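Local coordinates for spermidine synthase (Corynebacterium glutamicum ATCC 13032, PDB 3GJY), which probably makes spermidine by transferring an aminopropyl group from decarboxylated S-adenosylmethionine to putrescine, on a methyltransferase-like Rossmann fold, at residues 71-75 with 102-107; 91-97 with 114-119; 203-207 with 231-236; 210-215 with 282-288. All coordinates share one frame; numbering follows the deposited sequence. Where two conformers were deposited one is given.

Interaction 1 of 4, residues 71-75 with 102-107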
# COMPACT_ATOMS: atom_id res chain seq x y z
N MSE A 71 -2.15 -2.10 7.22
CA MSE A 71 -0.92 -2.87 6.84
C MSE A 71 -1.14 -4.35 6.98
O MSE A 71 -0.72 -5.14 6.11
CB MSE A 71 0.28 -2.43 7.70
CG MSE A 71 0.77 -1.02 7.45
SE MSE A 71 2.45 -0.73 8.35
CE MSE A 71 2.57 1.16 7.99
N ARG A 72 -1.87 -4.73 8.04
CA ARG A 72 -2.26 -6.13 8.19
C ARG A 72 -3.12 -6.58 7.01
O ARG A 72 -2.99 -7.75 6.54
CB ARG A 72 -3.04 -6.33 9.49
CG ARG A 72 -2.21 -6.00 10.71
CD ARG A 72 -3.06 -6.07 11.97
NE ARG A 72 -3.45 -7.43 12.31
CZ ARG A 72 -2.75 -8.22 13.13
NH1 ARG A 72 -1.61 -7.82 13.68
NH2 ARG A 72 -3.19 -9.44 13.38
N TRP A 73 -4.01 -5.70 6.55
CA TRP A 73 -4.91 -6.05 5.44
C TRP A 73 -4.15 -6.22 4.13
O TRP A 73 -4.39 -7.17 3.37
CB TRP A 73 -6.04 -5.03 5.29
CG TRP A 73 -6.83 -4.86 6.56
CD1 TRP A 73 -6.87 -5.70 7.65
CD2 TRP A 73 -7.70 -3.78 6.85
NE1 TRP A 73 -7.69 -5.18 8.63
CE2 TRP A 73 -8.23 -4.01 8.15
CE3 TRP A 73 -8.09 -2.64 6.14
CZ2 TRP A 73 -9.12 -3.11 8.77
CZ3 TRP A 73 -9.01 -1.75 6.76
CH2 TRP A 73 -9.50 -2.00 8.05
N ILE A 74 -3.22 -5.29 3.86
CA ILE A 74 -2.33 -5.44 2.69
C ILE A 74 -1.55 -6.77 2.80
O ILE A 74 -1.45 -7.53 1.82
CB ILE A 74 -1.38 -4.26 2.53
CG1 ILE A 74 -2.19 -3.01 2.17
CG2 ILE A 74 -0.32 -4.55 1.47
CD1 ILE A 74 -1.37 -1.72 2.26
N ALA A 75 -0.98 -7.05 3.98
CA ALA A 75 -0.23 -8.30 4.15
C ALA A 75 -1.10 -9.50 3.80
O ALA A 75 -0.67 -10.39 3.08
CB ALA A 75 0.27 -8.43 5.59
N THR A 102 8.14 0.07 6.48
CA THR A 102 7.69 -1.05 7.29
C THR A 102 7.04 -2.17 6.48
O THR A 102 7.29 -3.36 6.76
CB THR A 102 6.78 -0.53 8.38
OG1 THR A 102 7.53 0.44 9.15
CG2 THR A 102 6.18 -1.67 9.28
N MSE A 103 6.20 -1.84 5.50
CA MSE A 103 5.62 -2.88 4.65
C MSE A 103 6.73 -3.63 3.86
O MSE A 103 6.69 -4.85 3.71
CB MSE A 103 4.63 -2.22 3.68
CG MSE A 103 3.61 -3.15 3.09
SE MSE A 103 2.01 -3.53 4.22
CE MSE A 103 2.69 -5.09 5.24
N ALA A 104 7.71 -2.89 3.34
CA ALA A 104 8.85 -3.49 2.63
C ALA A 104 9.61 -4.47 3.54
O ALA A 104 9.98 -5.59 3.14
CB ALA A 104 9.78 -2.41 2.04
N ARG A 105 9.85 -4.01 4.77
CA ARG A 105 10.52 -4.82 5.80
C ARG A 105 9.74 -6.11 6.11
O ARG A 105 10.31 -7.19 6.30
CB ARG A 105 10.66 -3.92 7.04
CG ARG A 105 11.18 -4.60 8.33
CD ARG A 105 11.28 -3.51 9.39
NE ARG A 105 11.64 -4.00 10.73
CZ ARG A 105 10.78 -4.15 11.73
NH1 ARG A 105 9.47 -3.96 11.57
NH2 ARG A 105 11.27 -4.47 12.92
N TYR A 106 8.41 -5.97 6.15
CA TYR A 106 7.54 -7.12 6.39
C TYR A 106 7.67 -8.16 5.27
O TYR A 106 7.93 -9.35 5.52
CB TYR A 106 6.09 -6.61 6.49
CG TYR A 106 5.09 -7.72 6.63
CD1 TYR A 106 4.75 -8.22 7.90
CD2 TYR A 106 4.49 -8.29 5.52
CE1 TYR A 106 3.84 -9.26 8.03
CE2 TYR A 106 3.59 -9.35 5.64
CZ TYR A 106 3.28 -9.84 6.90
OH TYR A 106 2.38 -10.88 7.02
N PHE A 107 7.49 -7.70 4.02
CA PHE A 107 7.56 -8.64 2.90
C PHE A 107 8.95 -9.22 2.73
O PHE A 107 9.10 -10.36 2.29
CB PHE A 107 7.07 -8.02 1.58
CG PHE A 107 5.58 -7.88 1.53
CD1 PHE A 107 4.77 -8.98 1.48
CD2 PHE A 107 4.99 -6.63 1.66
CE1 PHE A 107 3.38 -8.85 1.46
CE2 PHE A 107 3.59 -6.49 1.68
CZ PHE A 107 2.79 -7.62 1.57
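Two helices that cover the same face of the central sheet in the Rossmann-like domain, 69-85 and 102-110, pack here through Met71, Ile74 and Ala75 on one and Thr102, Met103, Tyr106 and Phe107 on the other. Their local axes run 11.1 Å apart at -38°, and side chains fill the gap. Met103, a selenomethionine, has two deposited conformers; in the one described, bent at chi2 and chi3 (82° and -88°), its selenium turns to Ile74, SE to CG2 3.7 Å, while its methyl CE lies 3.5 Å from Met71 O. That carbonyl already takes the helical bond from Ala75 N. Met71, also selenomethionine, is extended beyond CG and crosses Thr102 at about a right angle, SE to CG2 4.0 Å. Ala75 brings its CB to the Tyr106 ring, 3.4 Å from CE2 and about as near the hydroxyl. Phe107 ends the row, its CZ 4.0 Å from Ala75 CA and its ring edge toward Ile74 O. One face of the Phe107 ring is covered by Tyr106 CD2 of its own helix. Every touching residue is buried, and between 71-75 and 102-107 the contact is apolar, resting on dispersion and shape fit. Just beyond, Tyr106 OH bonds to Arg79 and adds one polar link between the same two helices, whereas Thr102 OG1 turns to Ser56 in the N-terminal sheet.

Interaction 2 of 4, residues 91-97 with 114-119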
# COMPACT_ATOMS: atom_id res chain seq x y z
N LEU A 91 10.55 -12.78 -6.43
CA LEU A 91 9.56 -11.73 -6.31
C LEU A 91 10.17 -10.33 -6.28
O LEU A 91 11.13 -10.09 -5.54
CB LEU A 91 8.75 -12.01 -5.03
CG LEU A 91 7.40 -11.29 -4.98
CD1 LEU A 91 6.45 -11.92 -5.97
CD2 LEU A 91 6.84 -11.42 -3.56
N ARG A 92 9.57 -9.40 -7.03
CA ARG A 92 9.98 -7.98 -7.09
C ARG A 92 8.76 -7.17 -6.68
O ARG A 92 7.74 -7.17 -7.37
CB ARG A 92 10.42 -7.57 -8.49
CG ARG A 92 11.55 -8.39 -9.02
CD ARG A 92 11.60 -8.36 -10.56
NE ARG A 92 10.38 -8.91 -11.13
CZ ARG A 92 10.07 -8.89 -12.43
NH1 ARG A 92 10.91 -8.31 -13.28
NH2 ARG A 92 8.89 -9.38 -12.84
N ILE A 93 8.85 -6.50 -5.52
CA ILE A 93 7.75 -5.67 -5.03
C ILE A 93 8.17 -4.20 -5.03
O ILE A 93 9.19 -3.87 -4.40
CB ILE A 93 7.30 -6.07 -3.60
CG1 ILE A 93 7.01 -7.58 -3.49
CG2 ILE A 93 6.07 -5.18 -3.18
CD1 ILE A 93 6.62 -8.01 -2.10
N THR A 94 7.39 -3.34 -5.71
CA THR A 94 7.62 -1.89 -5.69
C THR A 94 6.63 -1.26 -4.76
O THR A 94 5.41 -1.50 -4.88
CB THR A 94 7.43 -1.29 -7.11
OG1 THR A 94 8.47 -1.82 -7.92
CG2 THR A 94 7.49 0.26 -7.13
N HIS A 95 7.16 -0.45 -3.83
CA HIS A 95 6.37 0.27 -2.85
C HIS A 95 6.38 1.73 -3.22
O HIS A 95 7.44 2.39 -3.14
CB HIS A 95 6.96 0.08 -1.44
CG HIS A 95 7.02 -1.34 -1.01
ND1 HIS A 95 6.14 -1.88 -0.10
CD2 HIS A 95 7.89 -2.33 -1.34
CE1 HIS A 95 6.46 -3.14 0.10
NE2 HIS A 95 7.51 -3.45 -0.65
N LEU A 96 5.24 2.21 -3.71
CA LEU A 96 5.13 3.65 -4.04
C LEU A 96 4.66 4.36 -2.77
O LEU A 96 3.47 4.33 -2.40
CB LEU A 96 4.16 3.87 -5.22
CG LEU A 96 4.57 3.20 -6.53
CD1 LEU A 96 3.47 3.35 -7.56
CD2 LEU A 96 5.94 3.66 -7.07
N GLY A 97 5.61 4.94 -2.06
CA GLY A 97 5.37 5.36 -0.65
C GLY A 97 5.44 4.23 0.34
O GLY A 97 5.31 3.06 -0.01
N SER A 114 12.83 -12.07 -1.77
CA SER A 114 12.19 -10.95 -2.48
C SER A 114 13.07 -9.69 -2.48
O SER A 114 13.92 -9.50 -1.59
CB SER A 114 10.81 -10.64 -1.89
OG SER A 114 10.88 -10.08 -0.57
N ARG A 115 12.89 -8.90 -3.53
CA ARG A 115 13.51 -7.60 -3.63
C ARG A 115 12.44 -6.55 -3.51
O ARG A 115 11.54 -6.49 -4.37
CB ARG A 115 14.20 -7.45 -4.98
CG ARG A 115 15.49 -8.28 -5.10
CD ARG A 115 16.28 -7.95 -6.36
NE ARG A 115 15.69 -8.58 -7.53
CZ ARG A 115 15.89 -8.19 -8.80
NH1 ARG A 115 16.63 -7.10 -9.08
NH2 ARG A 115 15.33 -8.88 -9.81
N ASN A 116 12.51 -5.72 -2.47
CA ASN A 116 11.50 -4.66 -2.22
C ASN A 116 12.14 -3.32 -2.48
O ASN A 116 13.16 -3.01 -1.88
CB ASN A 116 11.03 -4.71 -0.76
CG ASN A 116 10.24 -5.97 -0.46
OD1 ASN A 116 8.98 -5.96 -0.52
ND2 ASN A 116 10.93 -7.07 -0.21
N THR A 117 11.57 -2.56 -3.41
CA THR A 117 12.07 -1.21 -3.70
C THR A 117 11.05 -0.20 -3.23
O THR A 117 9.89 -0.29 -3.63
CB THR A 117 12.33 -1.05 -5.20
OG1 THR A 117 13.30 -2.02 -5.59
CG2 THR A 117 12.84 0.33 -5.52
N VAL A 118 11.47 0.72 -2.37
CA VAL A 118 10.57 1.74 -1.82
C VAL A 118 10.94 3.06 -2.47
O VAL A 118 12.08 3.48 -2.39
CB VAL A 118 10.70 1.84 -0.26
CG1 VAL A 118 9.70 2.89 0.28
CG2 VAL A 118 10.46 0.47 0.40
N VAL A 119 9.96 3.72 -3.07
CA VAL A 119 10.14 5.05 -3.65
C VAL A 119 9.59 6.04 -2.63
O VAL A 119 8.36 6.08 -2.37
CB VAL A 119 9.42 5.22 -5.00
CG1 VAL A 119 9.69 6.64 -5.56
CG2 VAL A 119 9.83 4.10 -5.97
O HOH W 1 13.71 -11.08 -6.49
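With chi1 at -59° in His95 and a similar value in Asn116, CG anti to the carbonyl carbon in each, ring and amide lean along the sheet face they share with Ile93 and Val118 until NE2 and OD1 meet diagonally between neighbouring strands. His95 NE2 donates to Asn116 OD1 at 2.9 Å, with 169° at the hydrogen; the oxygen lies in the ring plane and is met on a lone pair in its own carbonyl plane. Ring and amide planes are nonetheless turned 39° apart. Asn116 OD1 also rests 3.5 Å from Ile93 CD1, and Asn116 ND2 gives bonds to Arg140 O and to Ser114 OG, itself bonded to Tyr111 O, so both ends of the buried amide are engaged and its flip is fixed. Val118 CG2 packs 4.0 Å from His95 CB. Across the other face Leu96 CD2 meets Val119 CG2 at 4.1 Å, while Arg92 and Arg115 run side by side; Arg92 forms a salt bridge with Asp161. Between the two faces the backbones form a parallel ladder from Arg115 N-Leu91 O to Gly97 N-Val119 O, whose shortest rung is His95 N to Thr117 O, 2.7 Å. Helix 102-110 covers the His95-Asn116 face with Ala104 and Phe107. Strand 92-96, that helix and strand 115-120 make a beta-alpha-beta unit, the parallel crossover with which the Rossmann-like fold of AdoMet-dependent transferases begins.

Interaction 3 of 4, residues 203-207 with 231-236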
# COMPACT_ATOMS: atom_id res chain seq x y z
N HIS A 203 -13.49 9.22 3.34
CA HIS A 203 -14.67 9.41 4.21
C HIS A 203 -15.92 8.88 3.54
O HIS A 203 -15.91 8.55 2.35
CB HIS A 203 -14.86 10.85 4.75
CG HIS A 203 -14.09 11.89 4.01
ND1 HIS A 203 -13.25 12.78 4.64
CD2 HIS A 203 -14.05 12.21 2.69
CE1 HIS A 203 -12.71 13.58 3.75
NE2 HIS A 203 -13.18 13.26 2.55
N SER A 204 -17.00 8.81 4.30
CA SER A 204 -17.98 7.77 4.07
C SER A 204 -18.90 7.89 2.83
O SER A 204 -19.60 6.94 2.52
CB SER A 204 -18.70 7.43 5.38
OG SER A 204 -17.82 6.68 6.23
N ASP A 205 -18.82 8.98 2.08
CA ASP A 205 -19.43 9.05 0.75
C ASP A 205 -18.72 8.06 -0.22
O ASP A 205 -19.30 7.58 -1.20
CB ASP A 205 -19.41 10.51 0.21
CG ASP A 205 -17.98 11.06 -0.00
OD1 ASP A 205 -17.45 11.79 0.87
OD2 ASP A 205 -17.39 10.75 -1.05
N LEU A 206 -17.45 7.79 0.07
CA LEU A 206 -16.66 6.82 -0.69
C LEU A 206 -16.47 7.15 -2.17
O LEU A 206 -16.14 6.27 -2.96
CB LEU A 206 -17.21 5.40 -0.49
CG LEU A 206 -17.24 4.94 0.97
CD1 LEU A 206 -17.80 3.54 1.14
CD2 LEU A 206 -15.84 5.01 1.57
N ARG A 207 -16.66 8.43 -2.55
CA ARG A 207 -16.56 8.81 -3.96
C ARG A 207 -15.14 8.65 -4.46
O ARG A 207 -14.95 8.29 -5.63
CB ARG A 207 -17.02 10.25 -4.22
CG ARG A 207 -18.52 10.46 -4.00
CD ARG A 207 -18.91 11.88 -4.44
NE ARG A 207 -18.95 12.85 -3.35
CZ ARG A 207 -17.91 13.46 -2.80
NH1 ARG A 207 -18.10 14.34 -1.82
NH2 ARG A 207 -16.66 13.21 -3.20
N MSE A 231 -16.53 2.19 8.12
CA MSE A 231 -16.43 3.21 7.07
C MSE A 231 -17.45 2.97 5.96
O MSE A 231 -18.14 3.91 5.53
CB MSE A 231 -15.01 3.25 6.51
CG MSE A 231 -14.86 4.21 5.35
SE MSE A 231 -13.43 3.60 4.31
CE MSE A 231 -14.06 1.79 3.99
N LEU A 232 -17.58 1.73 5.52
CA LEU A 232 -18.65 1.35 4.58
C LEU A 232 -20.02 1.74 5.10
O LEU A 232 -20.90 2.14 4.32
CB LEU A 232 -18.63 -0.15 4.30
CG LEU A 232 -17.48 -0.70 3.46
CD1 LEU A 232 -17.67 -2.19 3.31
CD2 LEU A 232 -17.41 -0.07 2.09
N LYS A 233 -20.19 1.62 6.42
CA LYS A 233 -21.46 1.96 7.08
C LYS A 233 -21.60 3.46 7.35
O LYS A 233 -22.56 3.89 8.01
CB LYS A 233 -21.62 1.19 8.40
CG LYS A 233 -21.73 -0.32 8.25
CD LYS A 233 -21.76 -0.99 9.60
CE LYS A 233 -21.63 -2.49 9.42
NZ LYS A 233 -22.05 -3.25 10.63
N GLY A 234 -20.64 4.26 6.87
CA GLY A 234 -20.69 5.71 7.03
C GLY A 234 -20.42 6.26 8.42
O GLY A 234 -20.72 7.43 8.69
N ARG A 235 -19.85 5.44 9.30
CA ARG A 235 -19.64 5.85 10.70
C ARG A 235 -18.41 6.72 10.91
O ARG A 235 -18.38 7.57 11.80
CB ARG A 235 -19.51 4.63 11.61
CG ARG A 235 -20.79 3.85 11.85
CD ARG A 235 -20.41 2.54 12.47
NE ARG A 235 -21.54 1.86 13.07
CZ ARG A 235 -21.53 0.58 13.44
NH1 ARG A 235 -22.61 0.03 13.98
NH2 ARG A 235 -20.43 -0.15 13.25
N ARG A 236 -17.37 6.49 10.11
CA ARG A 236 -16.13 7.23 10.24
C ARG A 236 -15.28 7.14 8.96
O ARG A 236 -15.59 6.37 8.05
CB ARG A 236 -15.34 6.77 11.48
CG ARG A 236 -15.00 5.26 11.53
CD ARG A 236 -13.75 5.00 12.39
NE ARG A 236 -13.42 3.58 12.57
CZ ARG A 236 -12.83 2.79 11.67
NH1 ARG A 236 -12.50 3.25 10.46
NH2 ARG A 236 -12.57 1.52 11.98
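Leu206 packs on the last turn of helix 229-232, its two methyls parting between neighbouring residues there. CG is anti to the carbonyl carbon and CD1 extended (chi1 -58°, chi2 180°), which carries both branches to the helix. CD2 of Leu206 approaches the selenium of Met231, a selenomethionine, at 3.9 Å, while CD1 reaches Leu232 CD2 at 3.8 Å with the two leucines crossing at about a right angle. Leu232 starts out pointing away from 203-207, and its branch returns to Leu206; Phe282 and Trp278 of helix 276-282 border it. Beside this apolar point lies a polar one. As modelled, with chi1 at -74°, Ser204 sets its hydroxyl near two backbone carbonyls of 231-236, OG being 2.9 Å from Met231 O and equally 2.9 Å from Arg236 O; the placement of this side chain is somewhat doubtful, because its CB sits implausibly close to Gly234 CA. Met231 O also accepts from Gly234 N, one of the two bonds by which the helix closes in a Schellman motif, Gly234 taking positive phi. On the far side of Leu206, Asp205 OD2 accepts from Arg207 N at 2.9 Å. A type I turn from His203 to Leu206, the latter at the N-cap position, and the Asx turn at Asp205 thus lead from strand 194-202 into helix 207-219, docked against a Schellman-terminated helix.

Interaction 4 of 4, residues 210-215 with 282-288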
# COMPACT_ATOMS: atom_id res chain seq x y z
N LYS A 210 -14.48 4.83 -4.96
CA LYS A 210 -15.26 4.34 -6.07
C LYS A 210 -14.67 4.84 -7.41
O LYS A 210 -14.62 4.08 -8.37
CB LYS A 210 -16.73 4.74 -5.92
CG LYS A 210 -17.42 4.01 -4.77
CD LYS A 210 -18.82 4.58 -4.54
CE LYS A 210 -19.48 3.91 -3.37
NZ LYS A 210 -20.84 4.53 -3.17
N SER A 211 -14.24 6.10 -7.47
CA SER A 211 -13.61 6.60 -8.68
C SER A 211 -12.27 5.90 -8.96
O SER A 211 -11.92 5.65 -10.12
CB SER A 211 -13.43 8.11 -8.61
OG SER A 211 -14.69 8.75 -8.85
N GLU A 212 -11.52 5.57 -7.90
CA GLU A 212 -10.25 4.84 -8.12
C GLU A 212 -10.59 3.49 -8.73
O GLU A 212 -9.94 3.06 -9.70
CB GLU A 212 -9.47 4.64 -6.82
CG GLU A 212 -8.91 5.92 -6.26
CD GLU A 212 -7.64 5.71 -5.53
OE1 GLU A 212 -6.78 5.07 -6.15
OE2 GLU A 212 -7.46 6.26 -4.42
N LEU A 213 -11.55 2.80 -8.12
CA LEU A 213 -11.97 1.51 -8.66
C LEU A 213 -12.45 1.59 -10.12
O LEU A 213 -12.13 0.70 -10.94
CB LEU A 213 -13.06 0.83 -7.79
CG LEU A 213 -12.47 0.36 -6.45
CD1 LEU A 213 -13.63 0.19 -5.43
CD2 LEU A 213 -11.73 -0.95 -6.63
N ALA A 214 -13.27 2.60 -10.44
CA ALA A 214 -13.70 2.79 -11.83
C ALA A 214 -12.51 2.88 -12.80
O ALA A 214 -12.50 2.25 -13.86
CB ALA A 214 -14.62 4.04 -11.95
N GLY A 215 -11.45 3.59 -12.41
CA GLY A 215 -10.28 3.71 -13.27
C GLY A 215 -9.53 2.39 -13.36
O GLY A 215 -9.10 1.99 -14.43
N PHE A 282 -20.48 -2.13 -6.10
CA PHE A 282 -20.10 -1.03 -5.21
C PHE A 282 -19.69 0.23 -6.00
O PHE A 282 -20.06 1.35 -5.64
CB PHE A 282 -18.92 -1.52 -4.34
CG PHE A 282 -18.29 -0.46 -3.47
CD1 PHE A 282 -18.93 0.06 -2.34
CD2 PHE A 282 -16.97 -0.02 -3.74
CE1 PHE A 282 -18.29 1.00 -1.51
CE2 PHE A 282 -16.34 0.91 -2.91
CZ PHE A 282 -16.99 1.43 -1.80
N ALA A 283 -18.90 0.03 -7.05
CA ALA A 283 -18.35 1.14 -7.82
C ALA A 283 -19.14 1.45 -9.09
O ALA A 283 -18.73 2.31 -9.89
CB ALA A 283 -16.92 0.84 -8.16
N SER A 284 -20.26 0.75 -9.30
CA SER A 284 -21.11 0.99 -10.47
C SER A 284 -21.52 2.46 -10.52
O SER A 284 -21.83 3.08 -9.48
CB SER A 284 -22.34 0.10 -10.42
OG SER A 284 -23.08 0.18 -11.63
N GLY A 285 -21.49 3.02 -11.71
CA GLY A 285 -21.88 4.41 -11.87
C GLY A 285 -20.80 5.44 -11.58
O GLY A 285 -20.92 6.61 -11.97
N ALA A 286 -19.71 5.04 -10.92
CA ALA A 286 -18.63 5.97 -10.61
C ALA A 286 -17.84 6.28 -11.88
O ALA A 286 -17.69 5.41 -12.75
CB ALA A 286 -17.69 5.39 -9.53
N GLN A 287 -17.36 7.51 -11.96
CA GLN A 287 -16.59 7.93 -13.13
C GLN A 287 -15.10 7.82 -12.84
O GLN A 287 -14.63 8.31 -11.80
CB GLN A 287 -16.94 9.37 -13.47
CG GLN A 287 -18.45 9.57 -13.78
CD GLN A 287 -18.98 8.61 -14.83
OE1 GLN A 287 -18.62 8.71 -16.01
NE2 GLN A 287 -19.86 7.69 -14.42
N ALA A 288 -14.39 7.20 -13.77
CA ALA A 288 -12.93 7.15 -13.68
C ALA A 288 -12.36 8.55 -13.78
O ALA A 288 -12.93 9.44 -14.43
CB ALA A 288 -12.36 6.28 -14.79
O HOH W 2 -17.81 9.27 -9.91
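Lys210 crosses Phe282 at about a right angle, its extended chain passing over one face of the ring. CE sits 4.0 Å from the ring centroid, 23° off the normal, a CH-pi contact made by the methylene next to the amine; the same CE also lies 3.5 Å from Phe282 O. Leu213, one turn further along the helix, comes to the ring from a different quarter: CD1 meets it at the edge, near its plane, 3.7 Å from CD2. Phe282 can accept both because its CG is anti to the backbone N (chi1 173°), which swings the ring toward helix 207-219, and a stack with Trp278 adds to its surroundings. Past the ring the packing becomes small and close. Ala283 CB faces Leu213 CB, Ala286 CB lies 3.5 Å from Lys210 O, and Ala214 CB is directed at the Ala286-Ala288 backbone, 3.5 Å from Ala286 O. Ala288 CB finally settles 3.6 Å from Gly215 CA. Polar contact is concentrated on Ser211, whose OG, in one of two deposited conformers, donates to Gln287 O at 3.0 Å, the donor tilted 20° from the carbonyl plane; a water held by Gln287 N reaches the same hydroxyl weakly. Gln287 NE2 turns back to Gly285 O. The whole is partly buried packing of the C-terminal segment, which leaves helix 276-282 through a type II turn, Ala283 to Ala286, and then runs along helix 207-219.

In the fold
Interactions 1 and 2 form one continuous core, centres 11 Å apart: helix 102-110 presents Met103 and Tyr106 to helix 69-85 and Ala104 to the strands, where Ala104 CB lies 3.4 Å from Val118 CG2. A bound formate, probably from the crystallisation liquor, sits about 4 Å from the Val118 side chain and may mark a pocket; the glycine-rich turn beginning at Gly97 probably helps bind the nucleoside substrate, as in AdoMet-dependent relatives. Interactions 3 and 4 make a second cluster, centres 15 Å apart, joined by Phe282 of interaction 4, whose CE1 is 3.7 Å from Leu206 CD1. Both lie across the chain's centre from interaction 2, about 30 and 27 Å from it between centres.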